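Local coordinates for protein acyl-CoA thioesterase (Alicyclobacillus acidocaldarius subsp. acidocaldarius, PDB 3RQB) that probably hydrolyses acyl-CoA thioesters, with two hot-dog domains in each chain of a dimer, at residues T237-E249 against L258-P270. Residues are numbered along the deposited sequence; the frame is centred on the assembly and turned at random.
Sequences TGFSHGYFDQIGE and LATTTQLVYMKAP
The F244 ring carries V265 on one face, with V265 CB 3.8 Å from the ring centroid and close to its normal, a CH-pi contact, while CB of the selenomethionine M267 meets the ring's edge near its plane. On the opposite face of the sheet, the edge of the Y266 ring points at the face of Y243, a T-shaped pair with planes at 73°. Both groups sit at one end of an antiparallel beta hairpin of the C-terminal hot-dog domain, 243-249 against 258-267. F244 CG lies between its backbone N and carbonyl carbon (chi1 74°), which swings the ring across to the neighbouring strand, where F244 and V265 run side by side. With an alanine here, V265 CB would probably lose the ring face it lies on, and the selenium of M267 one of its two aromatic neighbours. On the same face as F244, Q246 and Q263 extend alongside each other, their CB atoms 3.7 Å apart; OE1 of Q246 is held by R195.

Backbone bonds pair F244 with V265, Q246 with Q263 and G248 with T261. V265 N meets F244 O at 2.7 Å, almost in line with the carbonyl. A type I' turn from S240 to Y243 joins strands 230-240 and 243-251; T237 on the first grips D245 on the second, its N bonding OD1 and its OG1 bonding OD2, each on a syn lone pair. The second subunit reaches this turn, its R115 bonding the carbonyl oxygens of S240 and H241. With CG anti to the backbone N (chi1 151°) and the chain extended to SE, M267 lays its selenium beside F239 and F244, both oblique Met-aromatic contacts, SE 4.1 Å from F239 CB. Its backbone N donates to G242 O at 2.8 Å, from above the carbonyl plane.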
loop_
_atom_site.group_PDB
_atom_site.type_symbol
_atom_site.label_atom_id
_atom_site.label_comp_id
_atom_site.label_asym_id
_atom_site.label_seq_id
_atom_site.Cartn_x
_atom_site.Cartn_y
_atom_site.Cartn_z
ATOM N N THR B 237 5.553 10.870 6.128
ATOM C CA THR B 237 4.865 11.925 5.406
ATOM C C THR B 237 4.246 12.919 6.388
ATOM O O THR B 237 4.638 14.082 6.439
ATOM C CB THR B 237 3.810 11.350 4.464
ATOM O OG1 THR B 237 4.285 10.107 3.929
ATOM C CG2 THR B 237 3.554 12.317 3.332
ATOM N N GLY B 238 3.295 12.458 7.184
ATOM C CA GLY B 238 2.693 13.328 8.170
ATOM C C GLY B 238 2.261 12.564 9.398
ATOM O O GLY B 238 2.297 11.334 9.415
ATOM N N PHE B 239 1.886 13.303 10.436
ATOM C CA PHE B 239 1.336 12.724 11.646
ATOM C C PHE B 239 0.107 13.540 12.002
ATOM O O PHE B 239 0.220 14.731 12.303
ATOM C CB PHE B 239 2.337 12.840 12.789
ATOM C CG PHE B 239 3.735 12.366 12.450
ATOM C CD1 PHE B 239 4.638 13.209 11.808
ATOM C CD2 PHE B 239 4.166 11.095 12.820
ATOM C CE1 PHE B 239 5.941 12.780 11.516
ATOM C CE2 PHE B 239 5.466 10.660 12.532
ATOM C CZ PHE B 239 6.352 11.504 11.882
ATOM N N SER B 240 -1.067 12.928 11.984
ATOM C CA SER B 240 -2.254 13.696 12.322
ATOM C C SER B 240 -3.302 12.888 13.056
ATOM O O SER B 240 -3.525 11.723 12.742
ATOM C CB SER B 240 -2.867 14.315 11.067
ATOM O OG SER B 240 -4.039 15.043 11.391
ATOM N N HIS B 241 -3.915 13.513 14.054
ATOM C CA HIS B 241 -5.124 12.981 14.663
ATOM C C HIS B 241 -5.045 11.484 14.930
ATOM O O HIS B 241 -5.967 10.737 14.593
ATOM C CB HIS B 241 -6.340 13.299 13.797
ATOM C CG HIS B 241 -6.778 14.725 13.878
ATOM N ND1 HIS B 241 -5.971 15.774 13.494
ATOM C CD2 HIS B 241 -7.940 15.280 14.301
ATOM C CE1 HIS B 241 -6.617 16.911 13.674
ATOM N NE2 HIS B 241 -7.814 16.640 14.164
ATOM N N GLY B 242 -3.938 11.035 15.510
ATOM C CA GLY B 242 -3.856 9.661 15.962
ATOM C C GLY B 242 -3.164 8.684 15.040
ATOM O O GLY B 242 -2.984 7.526 15.402
ATOM N N TYR B 243 -2.772 9.125 13.851
ATOM C CA TYR B 243 -2.069 8.226 12.935
ATOM C C TYR B 243 -0.885 8.848 12.220
ATOM O O TYR B 243 -0.763 10.072 12.132
ATOM C CB TYR B 243 -3.026 7.631 11.903
ATOM C CG TYR B 243 -3.989 6.654 12.514
ATOM C CD1 TYR B 243 -3.725 5.290 12.523
ATOM C CD2 TYR B 243 -5.154 7.102 13.113
ATOM C CE1 TYR B 243 -4.620 4.396 13.101
ATOM C CE2 TYR B 243 -6.045 6.231 13.690
ATOM C CZ TYR B 243 -5.787 4.878 13.684
ATOM O OH TYR B 243 -6.720 4.036 14.272
ATOM N N PHE B 244 -0.003 7.984 11.726
ATOM C CA PHE B 244 1.051 8.411 10.819
ATOM C C PHE B 244 1.428 7.268 9.883
ATOM O O PHE B 244 0.979 6.133 10.067
ATOM C CB PHE B 244 2.285 8.855 11.606
ATOM C CG PHE B 244 3.060 7.715 12.196
ATOM C CD1 PHE B 244 2.791 7.274 13.484
ATOM C CD2 PHE B 244 4.052 7.072 11.451
ATOM C CE1 PHE B 244 3.502 6.216 14.022
ATOM C CE2 PHE B 244 4.767 6.014 11.973
ATOM C CZ PHE B 244 4.496 5.581 13.261
ATOM N N ASP B 245 2.326 7.558 8.942
ATOM C CA ASP B 245 2.642 6.639 7.858
ATOM C C ASP B 245 4.144 6.496 7.635
ATOM O O ASP B 245 4.935 7.370 7.986
ATOM C CB ASP B 245 1.997 7.120 6.556
ATOM C CG ASP B 245 2.855 8.137 5.826
ATOM O OD1 ASP B 245 3.442 9.018 6.492
ATOM O OD2 ASP B 245 2.958 8.040 4.587
ATOM N N GLN B 246 4.532 5.388 7.022
ATOM C CA GLN B 246 5.926 5.161 6.736
ATOM C C GLN B 246 6.020 4.804 5.278
ATOM O O GLN B 246 5.285 3.947 4.802
ATOM C CB GLN B 246 6.463 4.015 7.593
ATOM C CG GLN B 246 7.973 3.983 7.694
ATOM C CD GLN B 246 8.465 2.966 8.701
ATOM O OE1 GLN B 246 8.535 3.245 9.898
ATOM N NE2 GLN B 246 8.815 1.774 8.221
ATOM N N ILE B 247 6.902 5.488 4.567
ATOM C CA ILE B 247 7.242 5.102 3.212
ATOM C C ILE B 247 8.688 4.651 3.198
ATOM O O ILE B 247 9.550 5.295 3.796
ATOM C CB ILE B 247 7.076 6.262 2.240
ATOM C CG1 ILE B 247 5.719 6.930 2.456
ATOM C CG2 ILE B 247 7.215 5.774 0.814
ATOM C CD1 ILE B 247 5.290 7.815 1.306
ATOM N N GLY B 248 8.967 3.548 2.522
ATOM C CA GLY B 248 10.327 3.058 2.513
ATOM C C GLY B 248 10.735 2.273 1.289
ATOM O O GLY B 248 9.894 1.702 0.595
ATOM N N GLU B 249 12.044 2.247 1.045
ATOM C CA GLU B 249 12.635 1.529 -0.080
ATOM C C GLU B 249 13.778 0.646 0.387
ATOM O O GLU B 249 14.432 0.944 1.383
ATOM C CB GLU B 249 13.189 2.516 -1.086
ATOM C CG GLU B 249 12.250 3.650 -1.360
ATOM C CD GLU B 249 12.980 4.934 -1.669
ATOM O OE1 GLU B 249 14.229 4.903 -1.792
ATOM O OE2 GLU B 249 12.295 5.976 -1.777
ATOM N N LEU B 258 15.090 -2.961 -4.781
ATOM C CA LEU B 258 14.506 -4.267 -4.495
ATOM C C LEU B 258 12.997 -4.220 -4.220
ATOM O O LEU B 258 12.220 -4.905 -4.885
ATOM C CB LEU B 258 15.277 -4.962 -3.377
ATOM C CG LEU B 258 16.794 -4.967 -3.608
ATOM C CD1 LEU B 258 17.537 -5.516 -2.409
ATOM C CD2 LEU B 258 17.157 -5.755 -4.845
ATOM N N ALA B 259 12.592 -3.485 -3.187
ATOM C CA ALA B 259 11.169 -3.325 -2.893
ATOM C C ALA B 259 10.827 -1.953 -2.348
ATOM O O ALA B 259 11.698 -1.190 -1.941
ATOM C CB ALA B 259 10.702 -4.392 -1.933
ATOM N N THR B 260 9.538 -1.652 -2.350
ATOM C CA THR B 260 9.033 -0.422 -1.784
ATOM C C THR B 260 7.912 -0.794 -0.820
ATOM O O THR B 260 7.185 -1.767 -1.055
ATOM C CB THR B 260 8.528 0.540 -2.886
ATOM O OG1 THR B 260 8.085 1.769 -2.295
ATOM C CG2 THR B 260 7.382 -0.083 -3.660
ATOM N N THR B 261 7.790 -0.048 0.276
ATOM C CA THR B 261 6.754 -0.331 1.260
ATOM C C THR B 261 6.114 0.896 1.826
ATOM O O THR B 261 6.727 1.956 1.914
ATOM C CB THR B 261 7.295 -1.069 2.481
ATOM O OG1 THR B 261 8.270 -0.255 3.136
ATOM C CG2 THR B 261 7.920 -2.357 2.064
ATOM N N THR B 262 4.877 0.706 2.255
ATOM C CA THR B 262 4.161 1.695 3.029
ATOM C C THR B 262 3.575 1.053 4.276
ATOM O O THR B 262 3.326 -0.161 4.337
ATOM C CB THR B 262 3.039 2.346 2.219
ATOM O OG1 THR B 262 2.022 1.376 1.942
ATOM C CG2 THR B 262 3.589 2.883 0.912
ATOM N N GLN B 263 3.368 1.891 5.275
ATOM C CA GLN B 263 2.870 1.432 6.545
ATOM C C GLN B 263 1.944 2.506 7.065
ATOM O O GLN B 263 2.282 3.689 7.014
ATOM C CB GLN B 263 4.047 1.270 7.502
ATOM C CG GLN B 263 3.838 0.287 8.623
ATOM C CD GLN B 263 5.153 -0.213 9.175
ATOM O OE1 GLN B 263 5.360 -0.238 10.383
ATOM N NE2 GLN B 263 6.055 -0.611 8.286
ATOM N N LEU B 264 0.780 2.103 7.559
ATOM C CA LEU B 264 -0.086 3.025 8.280
ATOM C C LEU B 264 -0.073 2.641 9.749
ATOM O O LEU B 264 -0.348 1.496 10.109
ATOM C CB LEU B 264 -1.512 2.995 7.742
ATOM C CG LEU B 264 -2.390 4.058 8.413
ATOM C CD1 LEU B 264 -1.757 5.426 8.228
ATOM C CD2 LEU B 264 -3.841 4.056 7.903
ATOM N N VAL B 265 0.248 3.598 10.604
ATOM C CA VAL B 265 0.482 3.259 11.985
ATOM C C VAL B 265 -0.279 4.133 12.962
ATOM O O VAL B 265 -0.164 5.361 12.955
ATOM C CB VAL B 265 1.958 3.353 12.306
ATOM C CG1 VAL B 265 2.229 2.725 13.656
ATOM C CG2 VAL B 265 2.760 2.674 11.221
ATOM N N TYR B 266 -1.055 3.468 13.803
ATOM C CA TYR B 266 -1.689 4.094 14.941
ATOM C C TYR B 266 -0.656 4.678 15.892
ATOM O O TYR B 266 0.362 4.059 16.186
ATOM C CB TYR B 266 -2.507 3.065 15.696
ATOM C CG TYR B 266 -3.094 3.611 16.967
ATOM C CD1 TYR B 266 -4.225 4.428 16.939
ATOM C CD2 TYR B 266 -2.525 3.319 18.199
ATOM C CE1 TYR B 266 -4.781 4.938 18.109
ATOM C CE2 TYR B 266 -3.073 3.824 19.374
ATOM C CZ TYR B 266 -4.203 4.633 19.325
ATOM O OH TYR B 266 -4.748 5.134 20.490
HETATM N N MSE B 267 -0.943 5.864 16.399
HETATM C CA MSE B 267 -0.020 6.560 17.275
HETATM C C MSE B 267 -0.757 7.257 18.429
HETATM O O MSE B 267 -1.792 7.895 18.214
HETATM C CB MSE B 267 0.755 7.554 16.432
HETATM C CG MSE B 267 1.221 8.782 17.148
HETATM SE SE MSE B 267 1.446 10.152 15.805
HETATM C CE MSE B 267 -0.434 10.636 15.538
ATOM N N LYS B 268 -0.227 7.128 19.649
ATOM C CA LYS B 268 -0.888 7.638 20.865
ATOM C C LYS B 268 -0.526 9.034 21.424
ATOM O O LYS B 268 -1.008 9.403 22.485
ATOM C CB LYS B 268 -0.832 6.604 21.999
ATOM C CG LYS B 268 -1.900 5.524 21.890
ATOM C CD LYS B 268 -2.549 5.205 23.230
ATOM C CE LYS B 268 -3.790 4.306 23.065
ATOM N NZ LYS B 268 -3.489 2.862 22.775
ATOM N N ALA B 269 0.313 9.805 20.744
ATOM C CA ALA B 269 0.725 11.116 21.270
ATOM C C ALA B 269 -0.389 12.174 21.397
ATOM O O ALA B 269 -0.958 12.609 20.397
ATOM C CB ALA B 269 1.876 11.669 20.439
ATOM N N PRO B 270 -0.703 12.584 22.638
ATOM C CA PRO B 270 -1.568 13.730 22.927
ATOM C C PRO B 270 -0.759 15.005 23.147
ATOM O O PRO B 270 0.474 14.976 23.089
ATOM C CB PRO B 270 -2.258 13.308 24.219
ATOM C CG PRO B 270 -1.209 12.507 24.930
ATOM C CD PRO B 270 -0.333 11.866 23.870
#